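Long-range contacts in ABC-type amino acid transport system, periplasmic component (Caldanaerobacter subterraneus subsp. tengcongensis MB4, PDB 4YMX), which binds arginine and serves as the substrate-binding protein of an amino acid ABC transporter: residues A72-L77 and V236-V240; E159-I164 and I215-E219; I149-I153 and R174-E178; D194-K198 and K208-M212. All coordinates share one frame; numbering follows the deposited sequence. Where two conformers were deposited one is given.

Contact 1. Residues A72-L77 and V236-V240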
loop_
_atom_site.group_PDB
_atom_site.type_symbol
_atom_site.label_atom_id
_atom_site.label_comp_id
_atom_site.label_asym_id
_atom_site.label_seq_id
_atom_site.Cartn_x
_atom_site.Cartn_y
_atom_site.Cartn_z
ATOM N N ALA A 72 15.630 6.146 6.288
ATOM C CA ALA A 72 16.339 5.644 7.462
ATOM C C ALA A 72 17.255 4.487 7.063
ATOM O O ALA A 72 18.383 4.367 7.557
ATOM C CB ALA A 72 15.356 5.208 8.552
ATOM N N ILE A 73 16.778 3.641 6.153
ATOM C CA ILE A 73 17.575 2.525 5.663
ATOM C C ILE A 73 18.775 3.039 4.869
ATOM O O ILE A 73 19.908 2.577 5.070
ATOM C CB ILE A 73 16.718 1.574 4.795
ATOM C CG1 ILE A 73 15.668 0.865 5.658
ATOM C CG2 ILE A 73 17.602 0.572 4.027
ATOM C CD1 ILE A 73 14.560 0.197 4.843
ATOM N N ALA A 74 18.531 3.997 3.972
ATOM C CA ALA A 74 19.605 4.564 3.160
ATOM C C ALA A 74 20.669 5.202 4.048
ATOM O O ALA A 74 21.863 5.082 3.764
ATOM C CB ALA A 74 19.059 5.574 2.183
ATOM N N LYS A 75 20.241 5.866 5.119
ATOM C CA LYS A 75 21.177 6.522 6.030
ATOM C C LYS A 75 22.031 5.533 6.820
ATOM O O LYS A 75 23.235 5.763 7.011
ATOM C CB LYS A 75 20.458 7.510 6.944
ATOM C CG LYS A 75 20.060 8.779 6.212
ATOM C CD LYS A 75 19.753 9.922 7.165
ATOM C CE LYS A 75 19.114 11.092 6.433
ATOM N NZ LYS A 75 17.704 11.289 6.873
ATOM N N LYS A 76 21.427 4.429 7.252
ATOM C CA LYS A 76 22.176 3.352 7.899
ATOM C C LYS A 76 23.247 2.790 6.969
ATOM O O LYS A 76 24.375 2.511 7.389
ATOM C CB LYS A 76 21.227 2.235 8.336
ATOM C CG LYS A 76 21.891 1.104 9.110
ATOM C CD LYS A 76 22.509 1.578 10.419
ATOM C CE LYS A 76 22.912 0.384 11.274
ATOM N NZ LYS A 76 23.470 0.788 12.592
ATOM N N LEU A 77 22.900 2.639 5.696
ATOM C CA LEU A 77 23.832 2.082 4.720
ATOM C C LEU A 77 24.866 3.100 4.234
ATOM O O LEU A 77 25.874 2.721 3.632
ATOM C CB LEU A 77 23.062 1.528 3.518
ATOM C CG LEU A 77 22.184 0.292 3.739
ATOM C CD1 LEU A 77 21.267 0.093 2.539
ATOM C CD2 LEU A 77 23.037 -0.946 3.963
ATOM N N VAL A 236 19.932 -5.625 7.516
ATOM C CA VAL A 236 19.981 -4.184 7.747
ATOM C C VAL A 236 18.575 -3.590 7.864
ATOM O O VAL A 236 18.319 -2.781 8.759
ATOM C CB VAL A 236 20.785 -3.442 6.652
ATOM C CG1 VAL A 236 20.634 -1.936 6.801
ATOM C CG2 VAL A 236 22.269 -3.845 6.705
ATOM N N VAL A 237 17.670 -3.992 6.976
ATOM C CA VAL A 237 16.303 -3.484 7.022
ATOM C C VAL A 237 15.649 -3.831 8.357
ATOM O O VAL A 237 15.028 -2.970 8.998
ATOM C CB VAL A 237 15.450 -3.999 5.836
ATOM C CG1 VAL A 237 13.972 -3.647 6.031
ATOM C CG2 VAL A 237 15.957 -3.407 4.538
ATOM N N ASN A 238 15.785 -5.054 8.789
ATOM C CA ASN A 238 15.208 -5.461 10.046
ATOM C C ASN A 238 15.815 -4.740 11.220
ATOM O O ASN A 238 15.117 -4.394 12.102
ATOM C CB ASN A 238 15.313 -6.971 10.246
ATOM C CG ASN A 238 14.238 -7.725 9.538
ATOM O OD1 ASN A 238 13.176 -7.228 9.311
ATOM N ND2 ASN A 238 14.522 -8.937 9.242
ATOM N N GLU A 239 17.118 -4.512 11.180
ATOM C CA GLU A 239 17.782 -3.727 12.221
ATOM C C GLU A 239 17.261 -2.291 12.265
ATOM O O GLU A 239 17.043 -1.733 13.341
ATOM C CB GLU A 239 19.305 -3.726 12.017
ATOM C CG GLU A 239 19.993 -5.068 12.269
ATOM C CD GLU A 239 21.476 -5.042 11.930
ATOM O OE1 GLU A 239 22.104 -3.969 12.059
ATOM O OE2 GLU A 239 22.014 -6.095 11.526
ATOM N N VAL A 240 17.070 -1.684 11.099
ATOM C CA VAL A 240 16.603 -0.299 11.039
ATOM C C VAL A 240 15.172 -0.179 11.554
ATOM O O VAL A 240 14.862 0.738 12.317
ATOM C CB VAL A 240 16.718 0.271 9.605
ATOM C CG1 VAL A 240 15.962 1.587 9.480
ATOM C CG2 VAL A 240 18.190 0.438 9.233
#
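Val240 sits between Ala72, Ile73 and Lys76 and divides its two methyls among them. Its CG1 touches Ala72 CB at 3.8 Å and also reaches the CG1 methylene of Ile73. Its CG2 lies against the CB and CG of Lys76, with Val240 CG2 to Lys76 CB at 3.6 Å.

Ile73 can be followed outward. Its CB carries CG1 anti to the carbonyl carbon (chi1 -68°), which swings that branch toward helix 231-247. Ile73 CG1 meets Val240 CG1 at 3.9 Å, the two side chains crossing at about a right angle. The CD1 tip then runs on to Val237, where it rests 3.9 Å from Val237 CG2 with Val237 CG1 just behind. With an alanine in place of Ile73, a gap is likely to open between Val237 and Val240, which would both lose the branch they pack on.

Val236 closes the other end. Its CG1 meets Leu77 CD2 at 3.8 Å and the CG of Lys76. The aliphatic start of Lys76 therefore lies over two valines, and its NZ comes to 5.0 Å from Glu239 OE1, too far for a salt bridge.

No hydrogen bond joins the two segments. The axes of 72-77 and 236-240 cross at 114°, 9.7 Å apart at closest approach. This is apolar helix-helix packing on a sheet, in the lobe built round the sheet with strand 38-43, as in the two-lobed periplasmic binding proteins.

Contact 2. Residues E159-I164 and I215-E219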
loop_
_atom_site.group_PDB
_atom_site.type_symbol
_atom_site.label_atom_id
_atom_site.label_comp_id
_atom_site.label_asym_id
_atom_site.label_seq_id
_atom_site.Cartn_x
_atom_site.Cartn_y
_atom_site.Cartn_z
ATOM N N GLU A 159 -7.490 -9.812 -4.041
ATOM C CA GLU A 159 -7.746 -11.147 -3.496
ATOM C C GLU A 159 -9.046 -11.190 -2.689
ATOM O O GLU A 159 -9.837 -12.136 -2.800
ATOM C CB GLU A 159 -6.574 -11.563 -2.610
ATOM C CG GLU A 159 -6.707 -12.937 -2.000
ATOM C CD GLU A 159 -5.542 -13.280 -1.091
ATOM O OE1 GLU A 159 -4.431 -12.744 -1.308
ATOM O OE2 GLU A 159 -5.746 -14.077 -0.151
ATOM N N ALA A 160 -9.268 -10.157 -1.881
ATOM C CA ALA A 160 -10.468 -10.088 -1.056
ATOM C C ALA A 160 -11.717 -9.963 -1.927
ATOM O O ALA A 160 -12.720 -10.663 -1.710
ATOM C CB ALA A 160 -10.365 -8.923 -0.073
ATOM N N ALA A 161 -11.660 -9.085 -2.924
ATOM C CA ALA A 161 -12.821 -8.850 -3.780
ATOM C C ALA A 161 -13.184 -10.068 -4.619
ATOM O O ALA A 161 -14.365 -10.287 -4.915
ATOM C CB ALA A 161 -12.595 -7.638 -4.670
ATOM N N LYS A 162 -12.183 -10.868 -4.989
ATOM C CA LYS A 162 -12.420 -12.043 -5.835
ATOM C C LYS A 162 -13.307 -13.082 -5.163
ATOM O O LYS A 162 -13.882 -13.939 -5.838
ATOM C CB LYS A 162 -11.101 -12.692 -6.253
ATOM C CG LYS A 162 -10.407 -12.008 -7.404
ATOM C CD LYS A 162 -9.090 -12.716 -7.717
ATOM C CE LYS A 162 -8.426 -12.154 -8.961
ATOM N NZ LYS A 162 -7.125 -12.834 -9.223
ATOM N N LYS A 163 -13.417 -13.006 -3.843
ATOM C CA LYS A 163 -14.216 -13.965 -3.085
ATOM C C LYS A 163 -15.697 -13.598 -3.021
ATOM O O LYS A 163 -16.523 -14.401 -2.581
ATOM C CB LYS A 163 -13.634 -14.141 -1.684
ATOM C CG LYS A 163 -12.271 -14.809 -1.706
ATOM C CD LYS A 163 -11.725 -15.041 -0.306
ATOM C CE LYS A 163 -11.214 -13.750 0.304
ATOM N NZ LYS A 163 -10.667 -13.959 1.672
ATOM N N ILE A 164 -16.030 -12.388 -3.464
ATOM C CA ILE A 164 -17.415 -11.930 -3.458
ATOM C C ILE A 164 -18.199 -12.679 -4.530
ATOM O O ILE A 164 -17.783 -12.724 -5.685
ATOM C CB ILE A 164 -17.497 -10.421 -3.719
ATOM C CG1 ILE A 164 -16.830 -9.646 -2.578
ATOM C CG2 ILE A 164 -18.943 -9.976 -3.903
ATOM C CD1 ILE A 164 -16.462 -8.209 -2.941
ATOM N N ILE A 215 -14.687 -8.564 4.550
ATOM C CA ILE A 215 -13.786 -8.165 3.478
ATOM C C ILE A 215 -12.335 -8.216 3.945
ATOM O O ILE A 215 -11.419 -8.265 3.131
ATOM C CB ILE A 215 -14.133 -6.763 2.914
ATOM C CG1 ILE A 215 -13.515 -6.563 1.525
ATOM C CG2 ILE A 215 -13.659 -5.668 3.858
ATOM C CD1 ILE A 215 -14.179 -7.381 0.430
ATOM N N ASN A 216 -12.133 -8.233 5.258
ATOM C CA ASN A 216 -10.787 -8.206 5.824
ATOM C C ASN A 216 -10.192 -9.602 6.059
ATOM O O ASN A 216 -9.171 -9.745 6.740
ATOM C CB ASN A 216 -10.788 -7.387 7.120
ATOM C CG ASN A 216 -9.395 -6.967 7.554
ATOM O OD1 ASN A 216 -8.563 -6.573 6.729
ATOM N ND2 ASN A 216 -9.123 -7.081 8.858
ATOM N N ASN A 217 -10.799 -10.625 5.468
ATOM C CA ASN A 217 -10.321 -12.001 5.651
ATOM C C ASN A 217 -9.159 -12.356 4.722
ATOM O O ASN A 217 -9.184 -13.364 4.006
ATOM C CB ASN A 217 -11.463 -13.014 5.507
ATOM C CG ASN A 217 -12.475 -12.923 6.632
ATOM O OD1 ASN A 217 -12.234 -12.295 7.665
ATOM N ND2 ASN A 217 -13.617 -13.567 6.439
ATOM N N VAL A 218 -8.151 -11.489 4.708
ATOM C CA VAL A 218 -6.916 -11.720 3.964
ATOM C C VAL A 218 -5.762 -11.438 4.908
ATOM O O VAL A 218 -5.970 -10.920 6.010
ATOM C CB VAL A 218 -6.801 -10.798 2.731
ATOM C CG1 VAL A 218 -7.804 -11.206 1.674
ATOM C CG2 VAL A 218 -7.003 -9.336 3.144
ATOM N N GLU A 219 -4.551 -11.780 4.487
ATOM C CA GLU A 219 -3.362 -11.462 5.268
ATOM C C GLU A 219 -3.218 -9.942 5.381
ATOM O O GLU A 219 -3.540 -9.206 4.440
ATOM C CB GLU A 219 -2.117 -12.117 4.648
ATOM C CG GLU A 219 -2.136 -13.647 4.760
ATOM C CD GLU A 219 -1.330 -14.361 3.692
ATOM O OE1 GLU A 219 -0.310 -15.000 4.044
ATOM O OE2 GLU A 219 -1.727 -14.314 2.508
HETATM O O HOH W 1 -3.952 -13.257 2.016
HETATM O O HOH W 2 -11.342 -11.121 2.407
#
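Val218 has CG1 anti to its carbonyl carbon (chi1 -70°), which sets this methyl against Ala160 of the helix. Ile215 differs: its CG1 is anti to the backbone N (chi1 -161°), and a bend at the next bond carries CD1 in beside Ala160. Ala160 CB thus lies between the two residues, 3.9 Å from Val218 CG1 and 4.1 Å from Ile215 CD1. The same CB of Ala160 also comes to 3.4 Å from the carbonyl oxygen of Ile215. Ile164 CD1 meets Ile215 CD1 from farther along, the two side chains crossing at a slant.

The helix is 156-161, which follows strand 148-152. A type I beta turn from Ala161 to Ile164 carries the chain away from it. The facing loop leads from strand 207-210 toward strand 222-227, and so from the sheet of one lobe to that of the other. It is a return crossing between the two lobes of the periplasmic binding-protein fold. Its Asn217 is the centre of an inverse gamma turn.

Polar groups lie on both flanks. Lys163 bends at its third torsion and brings NZ to 2.8 Å from Asn217 O. On the other flank, Glu159 is extended and runs alongside Val218, pointing the other way, with Glu159 OE2 4.0 Å from Val218 CG1. A water accepts from Glu219 N and donates to Glu159 OE2 at 2.9 Å and to Glu219 OE2. It bridges two carboxylates of like charge, Glu159 OE2 and Glu219 OE2 being 4.8 Å apart, and probably eases their repulsion. Glu219 OE1 turns elsewhere, to the backbone N of Ala111.

Contact 3. Residues I149-I153 and R174-E178. With ARG (arginine), chain C.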
loop_
_atom_site.group_PDB
_atom_site.type_symbol
_atom_site.label_atom_id
_atom_site.label_comp_id
_atom_site.label_asym_id
_atom_site.label_seq_id
_atom_site.Cartn_x
_atom_site.Cartn_y
_atom_site.Cartn_z
ATOM N N ILE A 149 -16.733 -4.049 -8.609
ATOM C CA ILE A 149 -15.840 -3.656 -7.522
ATOM C C ILE A 149 -14.467 -3.305 -8.077
ATOM O O ILE A 149 -13.815 -4.141 -8.712
ATOM C CB ILE A 149 -15.702 -4.796 -6.502
ATOM C CG1 ILE A 149 -17.089 -5.270 -6.050
ATOM C CG2 ILE A 149 -14.831 -4.351 -5.320
ATOM C CD1 ILE A 149 -17.891 -4.235 -5.312
ATOM N N ALA A 150 -14.027 -2.063 -7.849
ATOM C CA ALA A 150 -12.712 -1.627 -8.315
ATOM C C ALA A 150 -11.640 -2.055 -7.324
ATOM O O ALA A 150 -11.794 -1.882 -6.107
ATOM C CB ALA A 150 -12.673 -0.126 -8.526
ATOM N N VAL A 151 -10.560 -2.637 -7.850
ATOM C CA VAL A 151 -9.431 -3.095 -7.047
ATOM C C VAL A 151 -8.126 -2.882 -7.791
ATOM O O VAL A 151 -8.108 -2.801 -9.027
ATOM C CB VAL A 151 -9.528 -4.601 -6.698
ATOM C CG1 VAL A 151 -10.716 -4.864 -5.776
ATOM C CG2 VAL A 151 -9.616 -5.450 -7.955
ATOM N N GLN A 152 -7.032 -2.842 -7.038
ATOM C CA GLN A 152 -5.711 -2.690 -7.621
ATOM C C GLN A 152 -5.139 -4.055 -7.995
ATOM O O GLN A 152 -5.121 -4.990 -7.187
ATOM C CB GLN A 152 -4.772 -1.945 -6.663
ATOM C CG GLN A 152 -3.365 -1.775 -7.203
ATOM C CD GLN A 152 -2.574 -0.758 -6.415
ATOM O OE1 GLN A 152 -2.564 -0.770 -5.178
ATOM N NE2 GLN A 152 -1.935 0.160 -7.125
ATOM N N ILE A 153 -4.695 -4.167 -9.238
ATOM C CA ILE A 153 -4.103 -5.408 -9.725
ATOM C C ILE A 153 -2.922 -5.846 -8.869
ATOM O O ILE A 153 -2.025 -5.053 -8.575
ATOM C CB ILE A 153 -3.632 -5.253 -11.164
ATOM C CG1 ILE A 153 -4.830 -4.987 -12.067
ATOM C CG2 ILE A 153 -2.910 -6.510 -11.641
ATOM C CD1 ILE A 153 -4.437 -4.347 -13.368
ATOM N N ARG A 174 -3.490 1.609 -10.806
ATOM C CA ARG A 174 -3.254 2.596 -9.754
ATOM C C ARG A 174 -4.522 2.912 -8.977
ATOM O O ARG A 174 -5.620 3.017 -9.539
ATOM C CB ARG A 174 -2.692 3.890 -10.357
ATOM C CG ARG A 174 -1.391 3.693 -11.121
ATOM C CD ARG A 174 -0.218 3.584 -10.168
ATOM N NE ARG A 174 0.284 4.904 -9.783
ATOM C CZ ARG A 174 1.518 5.146 -9.344
ATOM N NH1 ARG A 174 2.389 4.159 -9.214
ATOM N NH2 ARG A 174 1.879 6.382 -9.038
ATOM N N VAL A 175 -4.351 3.079 -7.673
ATOM C CA VAL A 175 -5.466 3.336 -6.771
ATOM C C VAL A 175 -6.210 4.616 -7.133
ATOM O O VAL A 175 -7.433 4.698 -6.974
ATOM C CB VAL A 175 -4.969 3.393 -5.309
ATOM C CG1 VAL A 175 -6.095 3.789 -4.362
ATOM C CG2 VAL A 175 -4.393 2.041 -4.910
ATOM N N SER A 176 -5.486 5.619 -7.624
ATOM C CA SER A 176 -6.113 6.885 -7.974
ATOM C C SER A 176 -7.230 6.702 -9.009
ATOM O O SER A 176 -8.247 7.385 -8.956
ATOM C CB SER A 176 -5.066 7.877 -8.474
ATOM O OG SER A 176 -4.304 7.297 -9.520
ATOM N N ASP A 177 -7.065 5.749 -9.919
ATOM C CA ASP A 177 -8.096 5.484 -10.918
ATOM C C ASP A 177 -9.313 4.774 -10.352
ATOM O O ASP A 177 -10.423 4.937 -10.856
ATOM C CB ASP A 177 -7.502 4.731 -12.107
ATOM C CG ASP A 177 -6.555 5.592 -12.892
ATOM O OD1 ASP A 177 -6.988 6.667 -13.358
ATOM O OD2 ASP A 177 -5.368 5.226 -13.006
ATOM N N GLU A 178 -9.121 4.009 -9.283
ATOM C CA GLU A 178 -10.237 3.361 -8.605
ATOM C C GLU A 178 -11.162 4.398 -7.996
ATOM O O GLU A 178 -12.386 4.267 -8.054
ATOM C CB GLU A 178 -9.714 2.411 -7.529
ATOM C CG GLU A 178 -8.825 1.313 -8.099
ATOM C CD GLU A 178 -8.116 0.531 -7.022
ATOM O OE1 GLU A 178 -8.770 0.137 -6.026
ATOM O OE2 GLU A 178 -6.889 0.320 -7.163
HETATM N N ARG C . -1.394 -4.084 1.181
HETATM C CA ARG C . -1.915 -4.477 -0.155
HETATM C C ARG C . -1.017 -5.518 -0.797
HETATM O O ARG C . 0.061 -5.819 -0.286
HETATM C CB ARG C . -2.026 -3.252 -1.064
HETATM C CG ARG C . -0.735 -2.467 -1.201
HETATM C CD ARG C . -0.822 -1.437 -2.315
HETATM N NE ARG C . 0.272 -0.480 -2.230
HETATM C CZ ARG C . 0.451 0.534 -3.068
HETATM N NH1 ARG C . -0.384 0.738 -4.073
HETATM N NH2 ARG C . 1.479 1.343 -2.898
HETATM O OXT ARG C . -1.355 -6.078 -1.839
HETATM O O HOH W 3 -7.459 -1.472 -4.355
#
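Water 3 links the two segments, accepting from Gln152 N and donating to Glu178 OE1 at 2.7 Å. This is one polar link between strand 148-152 and the start of helix 175-183, which have no direct hydrogen bond here. Asp46 OD2 is another, taking Val175 N and, weakly, Gln152 NE2. Glu178 OE2 also comes close to Gln152 N, but the angle is poor for a bond. Glu178 OE2 lies 3.1 Å from Gln152 CB.

Glu178 holds CG anti to its carbonyl carbon (chi1 -60°) and is extended beyond it; this carries the carboxylate to the backbone at Val151 and Gln152, with Glu178 OE1 near Val151 CA. Its stem packs lower down, with Glu178 CB 4.0 Å from Ala150 CB. The carboxylate plane is turned 69° from the Gln152 amide.

Gln152 is also extended, with CG anti to the backbone N (chi1 179°). The Gln152 side chain crosses that of Val175 at about a right angle, and Gln152 OE1 lies 3.4 Å from the Val175 CG2 methyl. Gln152 OE1 also accepts from NH1 of the bound arginine at 2.9 Å. The amide nitrogen NE2 donates to Asn173 O. The amide is thus held at both ends, which probably keeps OE1 turned to the ligand. Arg174 points elsewhere and forms a salt bridge with Asp85.

Ser44, Glu193, Arg113 and others complete the arginine's hydrogen bonds. Gln152 offers an uncharged acceptor for an N-H donor, consistent with a bound guanidinium; the charge is probably matched elsewhere, as by Glu193, whose OE1 also bonds the ligand.

Contact 4. Residues D194-K198 and K208-M212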
loop_
_atom_site.group_PDB
_atom_site.type_symbol
_atom_site.label_atom_id
_atom_site.label_comp_id
_atom_site.label_asym_id
_atom_site.label_seq_id
_atom_site.Cartn_x
_atom_site.Cartn_y
_atom_site.Cartn_z
ATOM N N ASP A 194 -7.831 0.797 4.862
ATOM C CA ASP A 194 -8.509 1.824 5.649
ATOM C C ASP A 194 -7.766 3.155 5.674
ATOM O O ASP A 194 -8.336 4.206 5.397
ATOM C CB ASP A 194 -8.677 1.308 7.086
ATOM C CG ASP A 194 -9.464 2.261 7.974
ATOM O OD1 ASP A 194 -10.337 2.985 7.462
ATOM O OD2 ASP A 194 -9.207 2.264 9.199
ATOM N N THR A 195 -6.481 3.122 6.006
ATOM C CA THR A 195 -5.738 4.374 6.141
ATOM C C THR A 195 -5.627 5.111 4.815
ATOM O O THR A 195 -5.629 6.341 4.773
ATOM C CB THR A 195 -4.346 4.157 6.729
ATOM O OG1 THR A 195 -3.625 3.226 5.918
ATOM C CG2 THR A 195 -4.455 3.638 8.156
ATOM N N VAL A 196 -5.521 4.354 3.731
ATOM C CA VAL A 196 -5.473 4.961 2.409
ATOM C C VAL A 196 -6.833 5.536 1.992
ATOM O O VAL A 196 -6.900 6.645 1.445
ATOM C CB VAL A 196 -4.931 3.957 1.375
ATOM C CG1 VAL A 196 -4.955 4.553 -0.017
ATOM C CG2 VAL A 196 -3.497 3.573 1.738
ATOM N N ALA A 197 -7.906 4.794 2.254
ATOM C CA ALA A 197 -9.249 5.325 2.025
ATOM C C ALA A 197 -9.456 6.646 2.771
ATOM O O ALA A 197 -10.018 7.596 2.219
ATOM C CB ALA A 197 -10.307 4.310 2.430
ATOM N N LYS A 198 -9.012 6.713 4.023
ATOM C CA LYS A 198 -9.176 7.947 4.788
ATOM C C LYS A 198 -8.451 9.113 4.117
ATOM O O LYS A 198 -8.967 10.229 4.046
ATOM C CB LYS A 198 -8.709 7.768 6.236
ATOM C CG LYS A 198 -9.545 6.797 7.054
ATOM C CD LYS A 198 -9.058 6.798 8.496
ATOM C CE LYS A 198 -9.875 5.874 9.371
ATOM N NZ LYS A 198 -9.325 5.832 10.764
ATOM N N LYS A 208 -17.776 7.385 1.549
ATOM C CA LYS A 208 -17.700 6.898 2.921
ATOM C C LYS A 208 -17.070 5.516 2.969
ATOM O O LYS A 208 -17.079 4.776 1.980
ATOM C CB LYS A 208 -19.086 6.876 3.582
ATOM C CG LYS A 208 -20.051 5.907 2.944
ATOM C CD LYS A 208 -21.424 5.989 3.584
ATOM C CE LYS A 208 -22.377 5.073 2.841
ATOM N NZ LYS A 208 -23.735 5.135 3.455
ATOM N N ILE A 209 -16.523 5.176 4.127
ATOM C CA ILE A 209 -15.919 3.876 4.353
ATOM C C ILE A 209 -16.933 2.979 5.053
ATOM O O ILE A 209 -17.573 3.394 6.024
ATOM C CB ILE A 209 -14.678 4.023 5.235
ATOM C CG1 ILE A 209 -13.635 4.868 4.505
ATOM C CG2 ILE A 209 -14.110 2.661 5.611
ATOM C CD1 ILE A 209 -12.431 5.262 5.360
ATOM N N LEU A 210 -17.085 1.762 4.543
ATOM C CA LEU A 210 -17.838 0.724 5.231
ATOM C C LEU A 210 -16.861 -0.295 5.809
ATOM O O LEU A 210 -16.071 -0.919 5.079
ATOM C CB LEU A 210 -18.839 0.045 4.295
ATOM C CG LEU A 210 -19.858 1.001 3.680
ATOM C CD1 LEU A 210 -20.795 0.273 2.728
ATOM C CD2 LEU A 210 -20.641 1.727 4.765
ATOM N N TYR A 211 -16.898 -0.436 7.131
ATOM C CA TYR A 211 -16.073 -1.411 7.837
ATOM C C TYR A 211 -16.790 -2.752 7.885
ATOM O O TYR A 211 -17.599 -3.007 8.781
ATOM C CB TYR A 211 -15.744 -0.908 9.251
ATOM C CG TYR A 211 -14.853 0.311 9.208
ATOM C CD1 TYR A 211 -13.475 0.178 9.154
ATOM C CD2 TYR A 211 -15.386 1.591 9.173
ATOM C CE1 TYR A 211 -12.649 1.285 9.085
ATOM C CE2 TYR A 211 -14.564 2.713 9.094
ATOM C CZ TYR A 211 -13.195 2.546 9.055
ATOM O OH TYR A 211 -12.384 3.654 8.973
ATOM N N MET A 212 -16.509 -3.609 6.914
ATOM C CA MET A 212 -17.149 -4.921 6.850
ATOM C C MET A 212 -16.187 -5.982 7.340
ATOM O O MET A 212 -15.087 -6.101 6.803
ATOM C CB MET A 212 -17.545 -5.230 5.413
ATOM C CG MET A 212 -18.399 -4.163 4.769
ATOM S SD MET A 212 -18.894 -4.687 3.131
ATOM C CE MET A 212 -19.938 -3.330 2.630
#
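Ile209 and Tyr211 meet the first turns of helix 194-201, which packs on one side of the mixed sheet containing strand 207-210. Helix and strand segments run nearly antiparallel, at 163°, with axes 9.4 Å apart. Helix against sheet is the basic layering of each lobe in this alpha/beta binding-protein fold.

The apolar part centres on Ile209. Its CG1 is anti to the carbonyl carbon, and its CD1 tip pushes toward the helix. There Ile209 CD1 lies 3.7 Å from Ala197 CB and 3.7 Å from Lys198 CG, the isoleucine crossing the lysine chain at about a right angle. Ile209 CG2 sits over one face of the Tyr211 ring, 3.5 Å above its plane and offset toward the rim. The helix is also packed on the sheet through Ala197, which touches Val131.

The hydrogen bond is made by Tyr211, whose OH donates to Asp194 OD1 at 2.6 Å. It meets that oxygen on the syn side, 25° out of the carboxylate plane, and the carboxylate and ring planes stand 84° apart. Were Asp194 an alanine, the Tyr211 hydroxyl would probably lose this acceptor and Lys198 its long ion pair.

The charged part is weaker. Lys198, one helical turn on from Asp194, makes a long salt bridge from NZ to Asp194 OD2, at 3.9 Å. Its extended chain also passes the tyrosine, and Lys198 CE lies 3.4 Å from Tyr211 OH.

Overall arrangement
Contact 1 stands apart from the rest, with its centre 31 to 33 Å from the others and on the opposite side of the chain's centre. It joins helices 65-77 and 231-247 in one lobe. Contacts 2, 3 and 4 lie in or at the edge of the other lobe, 215-219 being on the chain's way back; their centres are 14 to 15 Å apart. Contacts 3 and 4 reach the same mixed sheet, through strands 148-152 and 207-210. Contact 2 touches contact 3 where Ala161 packs on Val151 and Ile149. Along the chain, 72-77 comes first and 236-240 last, enclosing the others. The chain thus leaves the first lobe and returns to it, with arginine bound between the two.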